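Side-chain contacts in bifunctional protein FolD (Thermus thermophilus, PDB 6V6Y), which probably oxidises 5,10-methylenetetrahydrofolate with NADP+ and hydrolyses the resulting 5,10-methenyltetrahydrofolate to 10-formyltetrahydrofolate, working as a homodimer: residues V159-S164 and Q190-V195; L174-R177 and T181-L184; L202-A205 and L211-K214. All coordinates share one frame; numbering follows the deposited sequence.

Interaction 1: V159-S164 and Q190-V195; sequences VVVGRS and QDLPEV. With NAP (NADP nicotinamide-adenine-dinucleotide phosphate), chain B.
Val161 overlaps Leu192 obliquely, its CG1 methyl meeting Leu192 CD1 at 4.1 Å where strand 157-161 packs against the start of helix 192-196. With CG1 anti to the backbone N (chi1 -170°), Val161 turns that methyl toward Leu192. Two residues earlier on the strand, Val159 is crossed at about a right angle by Val195 and uses both methyls: Val159 CG1 and Val195 CG1 are 4.2 Å apart, and Val159 CG2 lies 3.7 Å from the backbone O of Val195. No hydrogen bond links the two segments; the join is buried packing, mostly methyl on methyl. Leu192 has a second task, for its CD1 also reaches the adenine, 3.6 Å from NAP C2A. Past the strand end the chain turns to the cofactor. Gly162, whose backbone angles would jam a CB against the preceding carbonyl, lays its CA against the adenosine ribose. Arg163 extends from CG to NE and brings its guanidinium edge-on to the 2'-phosphate, with P2B in the guanidinium plane. Arg163 NE donates to NAP O1X at 3.0 Å (N-H...O 152°) and weakly to O2X, while Arg163 NH2 grips NAP O2X at 2.6 Å. NH1 is salt-bridged to Asp179 of the second subunit, which probably fixes the rotation of the group. Replacing this arginine by an alanine would remove the guanidinium, and is likely to leave the 2'-phosphate without its positive mate and Asp179 of the second subunit without its ion-pair partner. Ser164 OG makes a weak bond to NAP O2N and accepts one from Val167 N. Strand, glycine turn and phosphate-binding arginine form the dinucleotide-binding end of a Rossmann fold, with the arginine on the 2'-phosphate consistent with use of NADP.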
loop_
_atom_site.group_PDB
_atom_site.type_symbol
_atom_site.label_atom_id
_atom_site.label_comp_id
_atom_site.label_asym_id
_atom_site.label_seq_id
_atom_site.Cartn_x
_atom_site.Cartn_y
_atom_site.Cartn_z
ATOM N N VAL A 159 -7.162 -1.050 -14.541
ATOM C CA VAL A 159 -6.186 -2.131 -14.425
ATOM C C VAL A 159 -4.778 -1.546 -14.516
ATOM O O VAL A 159 -4.463 -0.775 -15.433
ATOM C CB VAL A 159 -6.400 -3.229 -15.482
ATOM C CG1 VAL A 159 -5.303 -4.294 -15.366
ATOM C CG2 VAL A 159 -7.791 -3.857 -15.336
ATOM N N VAL A 160 -3.948 -1.891 -13.541
ATOM C CA VAL A 160 -2.540 -1.531 -13.504
ATOM C C VAL A 160 -1.757 -2.820 -13.710
ATOM O O VAL A 160 -1.935 -3.783 -12.951
ATOM C CB VAL A 160 -2.193 -0.866 -12.163
ATOM C CG1 VAL A 160 -0.724 -0.515 -12.074
ATOM C CG2 VAL A 160 -3.105 0.336 -11.927
ATOM N N VAL A 161 -0.933 -2.878 -14.754
ATOM C CA VAL A 161 -0.131 -4.069 -15.019
ATOM C C VAL A 161 1.308 -3.786 -14.631
ATOM O O VAL A 161 1.981 -2.957 -15.254
ATOM C CB VAL A 161 -0.224 -4.530 -16.480
ATOM C CG1 VAL A 161 0.438 -5.911 -16.619
ATOM C CG2 VAL A 161 -1.691 -4.579 -16.964
ATOM N N GLY A 162 1.787 -4.511 -13.623
ATOM C CA GLY A 162 3.092 -4.285 -13.050
ATOM C C GLY A 162 2.908 -3.850 -11.617
ATOM O O GLY A 162 2.021 -3.043 -11.323
ATOM N N ARG A 163 3.722 -4.372 -10.710
ATOM C CA ARG A 163 3.488 -4.147 -9.293
ATOM C C ARG A 163 4.766 -3.703 -8.593
ATOM O O ARG A 163 5.039 -4.104 -7.456
ATOM C CB ARG A 163 2.920 -5.409 -8.635
ATOM C CG ARG A 163 3.824 -6.608 -8.810
ATOM C CD ARG A 163 3.448 -7.780 -7.922
ATOM N NE ARG A 163 4.125 -8.974 -8.416
ATOM C CZ ARG A 163 4.048 -10.178 -7.861
ATOM N NH1 ARG A 163 3.329 -10.366 -6.766
ATOM N NH2 ARG A 163 4.701 -11.195 -8.412
ATOM N N SER A 164 5.568 -2.862 -9.245
ATOM C CA SER A 164 6.815 -2.426 -8.630
ATOM C C SER A 164 6.554 -1.362 -7.567
ATOM O O SER A 164 5.465 -0.773 -7.494
ATOM C CB SER A 164 7.765 -1.867 -9.684
ATOM O OG SER A 164 7.377 -0.545 -9.985
ATOM N N GLN A 190 -2.986 -14.941 -14.516
ATOM C CA GLN A 190 -3.307 -15.869 -15.591
ATOM C C GLN A 190 -4.344 -15.244 -16.514
ATOM O O GLN A 190 -5.220 -14.490 -16.071
ATOM C CB GLN A 190 -3.792 -17.224 -15.057
ATOM C CG GLN A 190 -4.472 -17.183 -13.736
ATOM C CD GLN A 190 -4.424 -18.523 -13.004
ATOM O OE1 GLN A 190 -3.414 -19.245 -13.062
ATOM N NE2 GLN A 190 -5.527 -18.861 -12.299
ATOM N N ASP A 191 -4.218 -15.542 -17.805
ATOM C CA ASP A 191 -5.046 -14.925 -18.840
ATOM C C ASP A 191 -5.021 -13.400 -18.707
ATOM O O ASP A 191 -6.055 -12.738 -18.588
ATOM C CB ASP A 191 -6.480 -15.465 -18.794
ATOM C CG ASP A 191 -7.172 -15.438 -20.174
ATOM O OD1 ASP A 191 -6.569 -14.920 -21.154
ATOM O OD2 ASP A 191 -8.319 -15.941 -20.281
ATOM N N LEU A 192 -3.812 -12.849 -18.667
ATOM C CA LEU A 192 -3.646 -11.399 -18.592
ATOM C C LEU A 192 -4.509 -10.638 -19.595
ATOM O O LEU A 192 -5.152 -9.650 -19.192
ATOM C CB LEU A 192 -2.164 -11.058 -18.789
ATOM C CG LEU A 192 -1.534 -9.907 -17.998
ATOM C CD1 LEU A 192 -0.471 -9.261 -18.835
ATOM C CD2 LEU A 192 -2.558 -8.884 -17.478
ATOM N N PRO A 193 -4.585 -11.030 -20.884
ATOM C CA PRO A 193 -5.421 -10.258 -21.827
ATOM C C PRO A 193 -6.864 -10.132 -21.402
ATOM O O PRO A 193 -7.485 -9.080 -21.616
ATOM C CB PRO A 193 -5.285 -11.050 -23.135
ATOM C CG PRO A 193 -3.922 -11.613 -23.056
ATOM C CD PRO A 193 -3.789 -12.046 -21.603
ATOM N N GLU A 194 -7.419 -11.179 -20.800
ATOM C CA GLU A 194 -8.793 -11.096 -20.329
ATOM C C GLU A 194 -8.915 -10.109 -19.172
ATOM O O GLU A 194 -9.916 -9.393 -19.061
ATOM C CB GLU A 194 -9.283 -12.494 -19.930
ATOM C CG GLU A 194 -10.782 -12.655 -19.939
ATOM C CD GLU A 194 -11.409 -12.326 -18.595
ATOM O OE1 GLU A 194 -12.161 -11.325 -18.504
ATOM O OE2 GLU A 194 -11.157 -13.076 -17.625
ATOM N N VAL A 195 -7.905 -10.054 -18.299
ATOM C CA VAL A 195 -7.935 -9.079 -17.213
ATOM C C VAL A 195 -7.871 -7.670 -17.776
ATOM O O VAL A 195 -8.664 -6.797 -17.402
ATOM C CB VAL A 195 -6.796 -9.335 -16.212
ATOM C CG1 VAL A 195 -6.750 -8.222 -15.176
ATOM C CG2 VAL A 195 -6.982 -10.689 -15.543
HETATM P PA NAP B . 9.806 -3.785 -12.594
HETATM O O1A NAP B . 11.141 -3.784 -13.233
HETATM O O2A NAP B . 9.910 -3.990 -11.132
HETATM O O5B NAP B . 8.875 -4.907 -13.276
HETATM C C5B NAP B . 7.637 -4.529 -13.834
HETATM C C4B NAP B . 6.540 -5.522 -13.467
HETATM O O4B NAP B . 5.861 -5.940 -14.633
HETATM C C3B NAP B . 7.070 -6.770 -12.782
HETATM O O3B NAP B . 6.844 -6.666 -11.395
HETATM C C2B NAP B . 6.309 -7.933 -13.404
HETATM O O2B NAP B . 5.440 -8.568 -12.490
HETATM C C1B NAP B . 5.497 -7.303 -14.529
HETATM N N9A NAP B . 5.739 -8.013 -15.800
HETATM C C8A NAP B . 6.932 -8.095 -16.471
HETATM N N7A NAP B . 6.746 -8.834 -17.589
HETATM C C5A NAP B . 5.453 -9.223 -17.643
HETATM C C6A NAP B . 4.741 -9.982 -18.564
HETATM N N6A NAP B . 5.350 -10.475 -19.639
HETATM N N1A NAP B . 3.399 -10.224 -18.356
HETATM C C2A NAP B . 2.774 -9.709 -17.240
HETATM N N3A NAP B . 3.488 -8.954 -16.329
HETATM C C4A NAP B . 4.809 -8.717 -16.523
HETATM O O3 NAP B . 9.033 -2.415 -12.938
HETATM P PN NAP B . 9.556 -0.915 -13.198
HETATM O O1N NAP B . 10.742 -0.682 -12.344
HETATM O O2N NAP B . 8.396 0.001 -13.125
HETATM O O5D NAP B . 10.042 -1.005 -14.729
HETATM C C5D NAP B . 9.105 -1.289 -15.744
HETATM C C4D NAP B . 9.334 -0.386 -16.949
HETATM O O4D NAP B . 8.862 0.925 -16.693
HETATM C C3D NAP B . 10.817 -0.280 -17.273
HETATM O O3D NAP B . 11.040 -0.658 -18.610
HETATM C C2D NAP B . 11.159 1.181 -17.091
HETATM O O2D NAP B . 11.964 1.629 -18.155
HETATM C C1D NAP B . 9.813 1.878 -17.123
HETATM N N1N NAP B . 9.820 3.065 -16.248
HETATM C C2N NAP B . 9.567 4.290 -16.793
HETATM C C3N NAP B . 9.571 5.427 -15.996
HETATM C C7N NAP B . 9.185 6.749 -16.586
HETATM O O7N NAP B . 9.299 7.911 -15.798
HETATM N N7N NAP B . 8.739 6.789 -17.839
HETATM C C4N NAP B . 9.829 5.313 -14.635
HETATM C C5N NAP B . 10.083 4.061 -14.092
HETATM C C6N NAP B . 10.076 2.938 -14.912
HETATM P P2B NAP B . 5.995 -9.541 -11.330
HETATM O O1X NAP B . 6.523 -8.712 -10.183
HETATM O O2X NAP B . 4.853 -10.400 -10.839
HETATM O O3X NAP B . 7.099 -10.415 -11.875
#

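Interaction 2: L174-R177 and T181-L184; sequences LLLR and TVTL
Residues 174-177 of helix 168-177 lie against strand 181-185, with the backbones closest at Leu176 and Val182, whose CA atoms are 6.9 Å apart. Val182 carries the contact: its side chain points at the helix, and the CG2 methyl does the touching. With CG1 anti to the backbone N of Val182 (chi1 176°), CG2 lies beside that N and faces the helix. It meets Leu175 at the root of the side chain, Leu175 CB to Val182 CG2 being 3.7 Å, and Leu176 further out, with Leu176 CG 4.3 Å from the same Val182 CG2. One methyl thus rests against two successive helix residues, and Val182 CG2 also lies 4.2 Å from the backbone N of Leu176. Helix and strand are the last two elements of the beta-alpha-beta unit formed by strand 157-161, helix 168-177 and strand 181-185, in which the helix covers one face of the parallel Rossmann sheet. Leu175, its CG anti to the carbonyl carbon (chi1 -68°), carries the packing on to Val158 and Val160 of the neighbouring strand, while Leu176 leans on Trp128 of helix 121-129. Strand 181-185 is outermost in its own sheet but pairs antiparallel with a strand of the second subunit, so the sheet runs on across the dimer interface; there Leu176 also packs on Leu184 of the second subunit.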
loop_
_atom_site.group_PDB
_atom_site.type_symbol
_atom_site.label_atom_id
_atom_site.label_comp_id
_atom_site.label_asym_id
_atom_site.label_seq_id
_atom_site.Cartn_x
_atom_site.Cartn_y
_atom_site.Cartn_z
ATOM N N LEU A 174 -2.620 5.532 -5.156
ATOM C CA LEU A 174 -3.110 6.856 -5.535
ATOM C C LEU A 174 -4.450 6.767 -6.262
ATOM O O LEU A 174 -5.333 7.607 -6.046
ATOM C CB LEU A 174 -2.075 7.581 -6.399
ATOM C CG LEU A 174 -0.783 7.923 -5.658
ATOM C CD1 LEU A 174 0.168 8.690 -6.588
ATOM C CD2 LEU A 174 -1.062 8.729 -4.378
ATOM N N LEU A 175 -4.633 5.754 -7.117
ATOM C CA LEU A 175 -5.918 5.615 -7.804
ATOM C C LEU A 175 -7.065 5.343 -6.838
ATOM O O LEU A 175 -8.190 5.798 -7.073
ATOM C CB LEU A 175 -5.840 4.517 -8.843
ATOM C CG LEU A 175 -4.926 4.868 -10.011
ATOM C CD1 LEU A 175 -4.569 3.590 -10.787
ATOM C CD2 LEU A 175 -5.587 5.914 -10.905
ATOM N N LEU A 176 -6.814 4.607 -5.747
ATOM C CA LEU A 176 -7.879 4.390 -4.769
ATOM C C LEU A 176 -8.329 5.692 -4.141
ATOM O O LEU A 176 -9.512 5.851 -3.807
ATOM C CB LEU A 176 -7.428 3.442 -3.659
ATOM C CG LEU A 176 -7.382 1.973 -4.018
ATOM C CD1 LEU A 176 -6.520 1.304 -2.966
ATOM C CD2 LEU A 176 -8.794 1.359 -4.123
ATOM N N ARG A 177 -7.398 6.623 -3.940
ATOM C CA ARG A 177 -7.769 7.924 -3.404
ATOM C C ARG A 177 -8.654 8.712 -4.357
ATOM O O ARG A 177 -9.364 9.619 -3.910
ATOM C CB ARG A 177 -6.529 8.739 -3.088
ATOM C CG ARG A 177 -5.705 8.228 -1.957
ATOM C CD ARG A 177 -4.668 9.281 -1.708
ATOM N NE ARG A 177 -3.792 8.924 -0.628
ATOM C CZ ARG A 177 -3.117 9.808 0.096
ATOM N NH1 ARG A 177 -3.230 11.093 -0.169
ATOM N NH2 ARG A 177 -2.337 9.401 1.087
ATOM N N THR A 181 -11.897 1.748 -9.031
ATOM C CA THR A 181 -11.790 0.322 -8.746
ATOM C C THR A 181 -10.508 -0.190 -9.392
ATOM O O THR A 181 -10.342 -0.091 -10.611
ATOM C CB THR A 181 -13.000 -0.449 -9.278
ATOM O OG1 THR A 181 -14.193 0.002 -8.620
ATOM C CG2 THR A 181 -12.821 -1.960 -9.044
ATOM N N VAL A 182 -9.597 -0.732 -8.586
ATOM C CA VAL A 182 -8.232 -0.977 -9.032
ATOM C C VAL A 182 -7.945 -2.469 -9.057
ATOM O O VAL A 182 -8.207 -3.176 -8.083
ATOM C CB VAL A 182 -7.214 -0.245 -8.145
ATOM C CG1 VAL A 182 -5.813 -0.615 -8.584
ATOM C CG2 VAL A 182 -7.428 1.270 -8.262
ATOM N N THR A 183 -7.386 -2.936 -10.165
ATOM C CA THR A 183 -6.879 -4.293 -10.296
ATOM C C THR A 183 -5.381 -4.179 -10.498
ATOM O O THR A 183 -4.926 -3.461 -11.411
ATOM C CB THR A 183 -7.544 -5.025 -11.471
ATOM O OG1 THR A 183 -8.950 -5.065 -11.258
ATOM C CG2 THR A 183 -7.043 -6.446 -11.603
ATOM N N LEU A 184 -4.613 -4.843 -9.632
ATOM C CA LEU A 184 -3.168 -4.944 -9.798
ATOM C C LEU A 184 -2.861 -6.295 -10.438
ATOM O O LEU A 184 -3.105 -7.352 -9.836
ATOM C CB LEU A 184 -2.430 -4.776 -8.472
ATOM C CG LEU A 184 -1.897 -3.376 -8.135
ATOM C CD1 LEU A 184 -1.472 -3.271 -6.674
ATOM C CD2 LEU A 184 -0.732 -2.961 -9.041
#

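Interaction 3: L202-A205 and L211-K214; sequences LVVA and LVRK. With NAP (NADP nicotinamide-adenine-dinucleotide phosphate), chain B.
The loop that follows strand 201-204 in the Rossmann domain folds back over that strand, and Val212 is the residue by which it makes contact. The side chain of Val212 is directed toward the strand and meets two of its residues with different methyls. Val212 CG2 sits over the fork of Val204, 3.9 Å from Val204 CG1 and 4.0 Å from Val204 CG2, the two side chains slanting across each other. Val212 CG1, anti to the backbone N (chi1 174°), is turned to Leu202 instead, where it lies 4.4 Å from Leu202 CD2. All three residues are buried and the join is purely apolar, without a hydrogen bond between the segments. Strand 201-204 runs between strands 157-161 and 222-225 of the parallel sheet, and the loop leads on to the latter, covering the sheet on the way. Leu202 also packs on Val159 and Val161, spreading the apolar layer across the sheet. Next to the strand end, Ala205 belongs to the NADP pocket: Ala205 O lies 3.4 Å from NAP C5B of the adenosine ribose. On the loop's outer flank, Arg213 NE forms a salt bridge with Glu242, whose carboxylate also accepts a hydrogen bond from Lys214 N.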
loop_
_atom_site.group_PDB
_atom_site.type_symbol
_atom_site.label_atom_id
_atom_site.label_comp_id
_atom_site.label_asym_id
_atom_site.label_seq_id
_atom_site.Cartn_x
_atom_site.Cartn_y
_atom_site.Cartn_z
ATOM N N LEU A 202 -6.357 1.692 -18.620
ATOM C CA LEU A 202 -5.329 0.657 -18.570
ATOM C C LEU A 202 -3.961 1.323 -18.470
ATOM O O LEU A 202 -3.589 2.124 -19.341
ATOM C CB LEU A 202 -5.416 -0.239 -19.804
ATOM C CG LEU A 202 -4.380 -1.357 -19.910
ATOM C CD1 LEU A 202 -4.605 -2.421 -18.835
ATOM C CD2 LEU A 202 -4.444 -1.970 -21.286
ATOM N N VAL A 203 -3.227 1.017 -17.403
ATOM C CA VAL A 203 -1.884 1.541 -17.189
ATOM C C VAL A 203 -0.909 0.377 -17.231
ATOM O O VAL A 203 -1.063 -0.587 -16.475
ATOM C CB VAL A 203 -1.769 2.283 -15.845
ATOM C CG1 VAL A 203 -0.428 3.031 -15.757
ATOM C CG2 VAL A 203 -2.960 3.217 -15.646
ATOM N N VAL A 204 0.107 0.472 -18.088
ATOM C CA VAL A 204 1.037 -0.637 -18.308
ATOM C C VAL A 204 2.444 -0.191 -17.930
ATOM O O VAL A 204 2.983 0.747 -18.524
ATOM C CB VAL A 204 0.986 -1.135 -19.761
ATOM C CG1 VAL A 204 1.874 -2.356 -19.943
ATOM C CG2 VAL A 204 -0.472 -1.441 -20.185
ATOM N N ALA A 205 3.052 -0.886 -16.943
ATOM C CA ALA A 205 4.439 -0.636 -16.517
ATOM C C ALA A 205 5.153 -1.981 -16.311
ATOM O O ALA A 205 5.408 -2.411 -15.187
ATOM C CB ALA A 205 4.488 0.217 -15.245
ATOM N N LEU A 211 4.344 -5.244 -25.829
ATOM C CA LEU A 211 3.711 -6.460 -25.320
ATOM C C LEU A 211 2.192 -6.416 -25.478
ATOM O O LEU A 211 1.577 -7.378 -25.956
ATOM C CB LEU A 211 4.127 -6.648 -23.861
ATOM C CG LEU A 211 3.851 -7.878 -22.996
ATOM C CD1 LEU A 211 2.558 -7.731 -22.280
ATOM C CD2 LEU A 211 3.830 -9.107 -23.840
ATOM N N VAL A 212 1.566 -5.298 -25.127
ATOM C CA VAL A 212 0.103 -5.226 -25.108
ATOM C C VAL A 212 -0.437 -4.984 -26.520
ATOM O O VAL A 212 -0.163 -3.946 -27.136
ATOM C CB VAL A 212 -0.376 -4.137 -24.137
ATOM C CG1 VAL A 212 -1.906 -3.949 -24.217
ATOM C CG2 VAL A 212 0.075 -4.476 -22.720
ATOM N N ARG A 213 -1.236 -5.929 -27.018
ATOM C CA ARG A 213 -1.822 -5.885 -28.353
ATOM C C ARG A 213 -3.268 -5.398 -28.276
ATOM O O ARG A 213 -3.838 -5.241 -27.197
ATOM C CB ARG A 213 -1.758 -7.268 -29.019
ATOM C CG ARG A 213 -0.406 -7.990 -28.874
ATOM C CD ARG A 213 0.717 -7.255 -29.595
ATOM N NE ARG A 213 0.341 -6.915 -30.972
ATOM C CZ ARG A 213 1.004 -7.308 -32.058
ATOM N NH1 ARG A 213 2.090 -8.055 -31.937
ATOM N NH2 ARG A 213 0.580 -6.951 -33.269
ATOM N N LYS A 214 -3.872 -5.164 -29.443
ATOM C CA LYS A 214 -5.175 -4.506 -29.444
ATOM C C LYS A 214 -6.273 -5.416 -28.914
ATOM O O LYS A 214 -7.296 -4.927 -28.409
ATOM C CB LYS A 214 -5.526 -4.011 -30.849
ATOM C CG LYS A 214 -5.364 -5.024 -31.970
ATOM C CD LYS A 214 -6.077 -4.542 -33.232
ATOM C CE LYS A 214 -5.425 -5.079 -34.509
ATOM N NZ LYS A 214 -5.780 -6.507 -34.789
HETATM P PA NAP B . 9.806 -3.785 -12.594
HETATM O O1A NAP B . 11.141 -3.784 -13.233
HETATM O O2A NAP B . 9.910 -3.990 -11.132
HETATM O O5B NAP B . 8.875 -4.907 -13.276
HETATM C C5B NAP B . 7.637 -4.529 -13.834
HETATM C C4B NAP B . 6.540 -5.522 -13.467
HETATM O O4B NAP B . 5.861 -5.940 -14.633
HETATM C C3B NAP B . 7.070 -6.770 -12.782
HETATM O O3B NAP B . 6.844 -6.666 -11.395
HETATM C C2B NAP B . 6.309 -7.933 -13.404
HETATM O O2B NAP B . 5.440 -8.568 -12.490
HETATM C C1B NAP B . 5.497 -7.303 -14.529
HETATM N N9A NAP B . 5.739 -8.013 -15.800
HETATM C C8A NAP B . 6.932 -8.095 -16.471
HETATM N N7A NAP B . 6.746 -8.834 -17.589
HETATM C C5A NAP B . 5.453 -9.223 -17.643
HETATM C C6A NAP B . 4.741 -9.982 -18.564
HETATM N N6A NAP B . 5.350 -10.475 -19.639
HETATM N N1A NAP B . 3.399 -10.224 -18.356
HETATM C C2A NAP B . 2.774 -9.709 -17.240
HETATM N N3A NAP B . 3.488 -8.954 -16.329
HETATM C C4A NAP B . 4.809 -8.717 -16.523
HETATM O O3 NAP B . 9.033 -2.415 -12.938
HETATM P PN NAP B . 9.556 -0.915 -13.198
HETATM O O1N NAP B . 10.742 -0.682 -12.344
HETATM O O2N NAP B . 8.396 0.001 -13.125
HETATM O O5D NAP B . 10.042 -1.005 -14.729
HETATM C C5D NAP B . 9.105 -1.289 -15.744
HETATM C C4D NAP B . 9.334 -0.386 -16.949
HETATM O O4D NAP B . 8.862 0.925 -16.693
HETATM C C3D NAP B . 10.817 -0.280 -17.273
HETATM O O3D NAP B . 11.040 -0.658 -18.610
HETATM C C2D NAP B . 11.159 1.181 -17.091
HETATM O O2D NAP B . 11.964 1.629 -18.155
HETATM C C1D NAP B . 9.813 1.878 -17.123
HETATM N N1N NAP B . 9.820 3.065 -16.248
HETATM C C2N NAP B . 9.567 4.290 -16.793
HETATM C C3N NAP B . 9.571 5.427 -15.996
HETATM C C7N NAP B . 9.185 6.749 -16.586
HETATM O O7N NAP B . 9.299 7.911 -15.798
HETATM N N7N NAP B . 8.739 6.789 -17.839
HETATM C C4N NAP B . 9.829 5.313 -14.635
HETATM C C5N NAP B . 10.083 4.061 -14.092
HETATM C C6N NAP B . 10.076 2.938 -14.912
HETATM P P2B NAP B . 5.995 -9.541 -11.330
HETATM O O1X NAP B . 6.523 -8.712 -10.183
HETATM O O2X NAP B . 4.853 -10.400 -10.839
HETATM O O3X NAP B . 7.099 -10.415 -11.875
#

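All three contacts belong to the NAD(P)-binding domain and pack against one parallel sheet. Interactions 1 and 3 have centres about 9 Å apart and share adjoining strands 157-161 and 201-204, probably hydrogen-bonded by Val161 N to Val203 O at 2.9 Å; both reach NADP. Interaction 2 uses strand 181-185, at the other flank of strand 157-161. Its centre lies about 13 Å from that of interaction 1 and about 17 Å from that of interaction 3, which it does not touch. Along the chain, 174-177 and 181-184 fall between the two segments of interaction 1, and interaction 3 follows. Cofactor site and dimer interface are therefore joined through neighbouring strands: interactions 1 and 2 both touch the second subunit.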